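Local coordinates for coelenterazine-binding protein with bound coelenterazine (PDB 2HQ8) that binds the luciferin coelenterazine and, once calcium is bound, makes it available for reaction with luciferase and oxygen, at residues 41-46 with 124-129. Sequence-based numbering, arbitrary orientation.
Sequences VRIAKI and FKAFLQ
The ring of F127 meets I43 at an edge: CD1 of I43 comes up close to the ring plane, 4.2 Å from CD1 of F127. On the same helix, the F124 ring carries CG of L128 over one face, displaced toward the rim. I43 reaches F127 because its CG1 branch lies anti to the carbonyl carbon (chi1 -73°) and the chain then runs extended, which lays CD1 3.9 Å from the CA of F127. Its other branch, CG2, sits 4.2 Å from CB of A126. One turn on, I46 straddles the same alanine: its CG2 packs against CB of A126 at 3.9 Å, while CD1 lies 3.5 Å from O of A126 and 4.0 Å from CB of Q129. Aliphatic carbons thus pack on one small methyl and on the helix backbone, carbonyl oxygen included. OE1 of Q129 accepts from NZ of K125 at 2.8 Å, the donor tilted 23° from the carbonyl plane, while its NE2 binds D137 and the L135 carbonyl, and K125 also salt-bridges D137. Were I43 cut back to an alanine, the F127 ring edge would probably lose its methyl neighbour and a gap would open beside A126. The axes of the two short helical segments approach to 8.6 Å at 133°, largely opposed but well splayed, joining helix 33-46 of EF-hand 1 to helix 121-131, the exiting helix of EF-hand 3, whose first turn carries E123, a probable calcium ligand. R42 NH1 donates to the A130 carbonyl, F61 of helix 51-67 touches I43, and helix 137-147 packs against F124 and L128 through C143.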
ATOM      1  N   VAL A  41      13.185   5.265   1.776  1.00 16.52           N
ATOM      2  CA  VAL A  41      14.054   6.148   2.535  1.00 17.66           C
ATOM      3  C   VAL A  41      13.373   6.579   3.838  1.00 17.84           C
ATOM      4  O   VAL A  41      13.982   6.554   4.901  1.00 19.21           O
ATOM      5  CB  VAL A  41      14.530   7.349   1.674  1.00 18.26           C
ATOM      6  CG1 VAL A  41      15.251   8.406   2.550  1.00 19.45           C
ATOM      7  CG2 VAL A  41      15.483   6.836   0.603  1.00 19.27           C
ATOM      8  N   ARG A  42      12.090   6.909   3.758  1.00 17.08           N
ATOM      9  CA  ARG A  42      11.371   7.367   4.932  1.00 17.15           C
ATOM     10  C   ARG A  42      11.213   6.228   5.910  1.00 16.93           C
ATOM     11  O   ARG A  42      11.437   6.399   7.130  1.00 17.64           O
ATOM     12  CB  ARG A  42      10.020   7.948   4.533  1.00 16.41           C
ATOM     13  CG  ARG A  42      10.116   9.359   3.952  1.00 16.62           C
ATOM     14  CD  ARG A  42       8.739   9.805   3.562  1.00 16.33           C
ATOM     15  NE  ARG A  42       8.724  11.167   3.038  1.00 17.50           N
ATOM     16  CZ  ARG A  42       7.626  11.818   2.684  1.00 19.48           C
ATOM     17  NH1 ARG A  42       6.445  11.216   2.753  1.00 16.61           N
ATOM     18  NH2 ARG A  42       7.721  13.069   2.226  1.00 18.43           N
ATOM     19  N   ILE A  43      10.840   5.053   5.395  1.00 16.51           N
ATOM     20  CA  ILE A  43      10.746   3.857   6.263  1.00 16.33           C
ATOM     21  C   ILE A  43      12.071   3.642   6.999  1.00 18.00           C
ATOM     22  O   ILE A  43      12.055   3.398   8.210  1.00 17.75           O
ATOM     23  CB  ILE A  43      10.343   2.582   5.474  1.00 16.02           C
ATOM     24  CG1 ILE A  43       8.850   2.660   5.088  1.00 13.67           C
ATOM     25  CG2 ILE A  43      10.683   1.315   6.306  1.00 16.35           C
ATOM     26  CD1 ILE A  43       8.318   1.503   4.078  1.00 13.85           C
ATOM     27  N   ALA A  44      13.203   3.742   6.285  1.00 18.73           N
ATOM     28  CA  ALA A  44      14.528   3.530   6.900  1.00 21.56           C
ATOM     29  C   ALA A  44      14.808   4.543   8.025  1.00 22.11           C
ATOM     30  O   ALA A  44      15.382   4.189   9.064  1.00 23.82           O
ATOM     31  CB  ALA A  44      15.654   3.536   5.829  1.00 20.96           C
ATOM     32  N   LYS A  45      14.356   5.773   7.846  1.00 23.04           N
ATOM     33  CA  LYS A  45      14.483   6.795   8.890  1.00 23.19           C
ATOM     34  C   LYS A  45      13.535   6.523  10.071  1.00 23.63           C
ATOM     35  O   LYS A  45      13.971   6.478  11.233  1.00 23.76           O
ATOM     36  CB  LYS A  45      14.258   8.196   8.316  1.00 22.97           C
ATOM     37  CG  LYS A  45      14.531   9.326   9.316  1.00 23.02           C
ATOM     38  N   ILE A  46      12.248   6.324   9.778  1.00 24.23           N
ATOM     39  CA  ILE A  46      11.258   6.115  10.827  1.00 24.25           C
ATOM     40  C   ILE A  46      11.637   4.879  11.678  1.00 25.55           C
ATOM     41  O   ILE A  46      11.595   4.926  12.922  1.00 26.38           O
ATOM     42  CB  ILE A  46       9.837   5.967  10.259  1.00 24.62           C
ATOM     43  CG1 ILE A  46       9.363   7.250   9.555  1.00 22.40           C
ATOM     44  CG2 ILE A  46       8.849   5.538  11.397  1.00 23.43           C
ATOM     45  CD1 ILE A  46       8.041   7.046   8.764  1.00 23.68           C
ATOM     46  N   PHE A 124       4.581  -1.874  10.159  1.00 13.64           N
ATOM     47  CA  PHE A 124       3.380  -1.297   9.562  1.00 13.74           C
ATOM     48  C   PHE A 124       3.264   0.205   9.848  1.00 13.54           C
ATOM     49  O   PHE A 124       2.888   0.995   8.965  1.00 12.60           O
ATOM     50  CB  PHE A 124       2.110  -2.050  10.001  1.00 14.06           C
ATOM     51  CG  PHE A 124       0.901  -1.727   9.158  1.00 17.21           C
ATOM     52  CD1 PHE A 124       0.880  -2.022   7.781  1.00 16.38           C
ATOM     53  CD2 PHE A 124      -0.242  -1.200   9.746  1.00 20.79           C
ATOM     54  CE1 PHE A 124      -0.283  -1.700   6.982  1.00 17.92           C
ATOM     55  CE2 PHE A 124      -1.378  -0.906   8.969  1.00 20.44           C
ATOM     56  CZ  PHE A 124      -1.399  -1.167   7.592  1.00 18.45           C
ATOM     57  N   LYS A 125       3.649   0.608  11.056  1.00 13.61           N
ATOM     58  CA  LYS A 125       3.612   2.035  11.424  1.00 13.73           C
ATOM     59  C   LYS A 125       4.571   2.849  10.560  1.00 13.49           C
ATOM     60  O   LYS A 125       4.181   3.942  10.112  1.00 13.34           O
ATOM     61  CB  LYS A 125       3.929   2.222  12.897  1.00 14.62           C
ATOM     62  CG  LYS A 125       3.831   3.675  13.398  1.00 15.39           C
ATOM     63  CD  LYS A 125       4.240   3.669  14.885  1.00 15.78           C
ATOM     64  CE  LYS A 125       4.341   5.069  15.454  1.00 15.99           C
ATOM     65  NZ  LYS A 125       5.499   5.866  14.899  1.00 14.14           N
ATOM     66  N   ALA A 126       5.787   2.332  10.360  1.00 12.99           N
ATOM     67  CA  ALA A 126       6.804   2.979   9.506  1.00 13.63           C
ATOM     68  C   ALA A 126       6.274   3.156   8.073  1.00 13.02           C
ATOM     69  O   ALA A 126       6.383   4.226   7.486  1.00 12.82           O
ATOM     70  CB  ALA A 126       8.069   2.200   9.494  1.00 13.31           C
ATOM     71  N   PHE A 127       5.683   2.097   7.521  1.00 12.14           N
ATOM     72  CA  PHE A 127       5.065   2.194   6.195  1.00 12.30           C
ATOM     73  C   PHE A 127       3.962   3.243   6.119  1.00 12.50           C
ATOM     74  O   PHE A 127       3.978   4.075   5.216  1.00 11.37           O
ATOM     75  CB  PHE A 127       4.482   0.845   5.737  1.00 12.93           C
ATOM     76  CG  PHE A 127       3.624   0.977   4.512  1.00 13.43           C
ATOM     77  CD1 PHE A 127       4.225   1.207   3.250  1.00 14.82           C
ATOM     78  CD2 PHE A 127       2.222   0.933   4.619  1.00 14.11           C
ATOM     79  CE1 PHE A 127       3.407   1.368   2.082  1.00 17.07           C
ATOM     80  CE2 PHE A 127       1.404   1.088   3.468  1.00 17.70           C
ATOM     81  CZ  PHE A 127       2.005   1.294   2.203  1.00 16.52           C
ATOM     82  N   LEU A 128       2.989   3.175   7.033  1.00 11.61           N
ATOM     83  CA  LEU A 128       1.853   4.085   6.982  1.00 12.67           C
ATOM     84  C   LEU A 128       2.264   5.531   7.140  1.00 12.89           C
ATOM     85  O   LEU A 128       1.662   6.416   6.504  1.00 12.59           O
ATOM     86  CB  LEU A 128       0.842   3.781   8.086  1.00 12.90           C
ATOM     87  CG  LEU A 128      -0.026   2.511   8.002  1.00 15.69           C
ATOM     88  CD1 LEU A 128      -0.944   2.477   9.235  1.00 20.79           C
ATOM     89  CD2 LEU A 128      -0.828   2.496   6.703  1.00 19.65           C
ATOM     90  N   GLN A 129       3.220   5.779   8.031  1.00 12.48           N
ATOM     91  CA  GLN A 129       3.657   7.174   8.244  1.00 13.54           C
ATOM     92  C   GLN A 129       4.618   7.686   7.167  1.00 13.67           C
ATOM     93  O   GLN A 129       4.766   8.903   7.004  1.00 14.65           O
ATOM     94  CB  GLN A 129       4.201   7.386   9.647  1.00 13.69           C
ATOM     95  CG  GLN A 129       3.039   7.316  10.689  1.00 12.86           C
ATOM     96  CD  GLN A 129       3.527   7.407  12.116  1.00 17.56           C
ATOM     97  OE1 GLN A 129       4.630   6.956  12.447  1.00 15.72           O
ATOM     98  NE2 GLN A 129       2.697   7.971  12.973  1.00 17.25           N
TER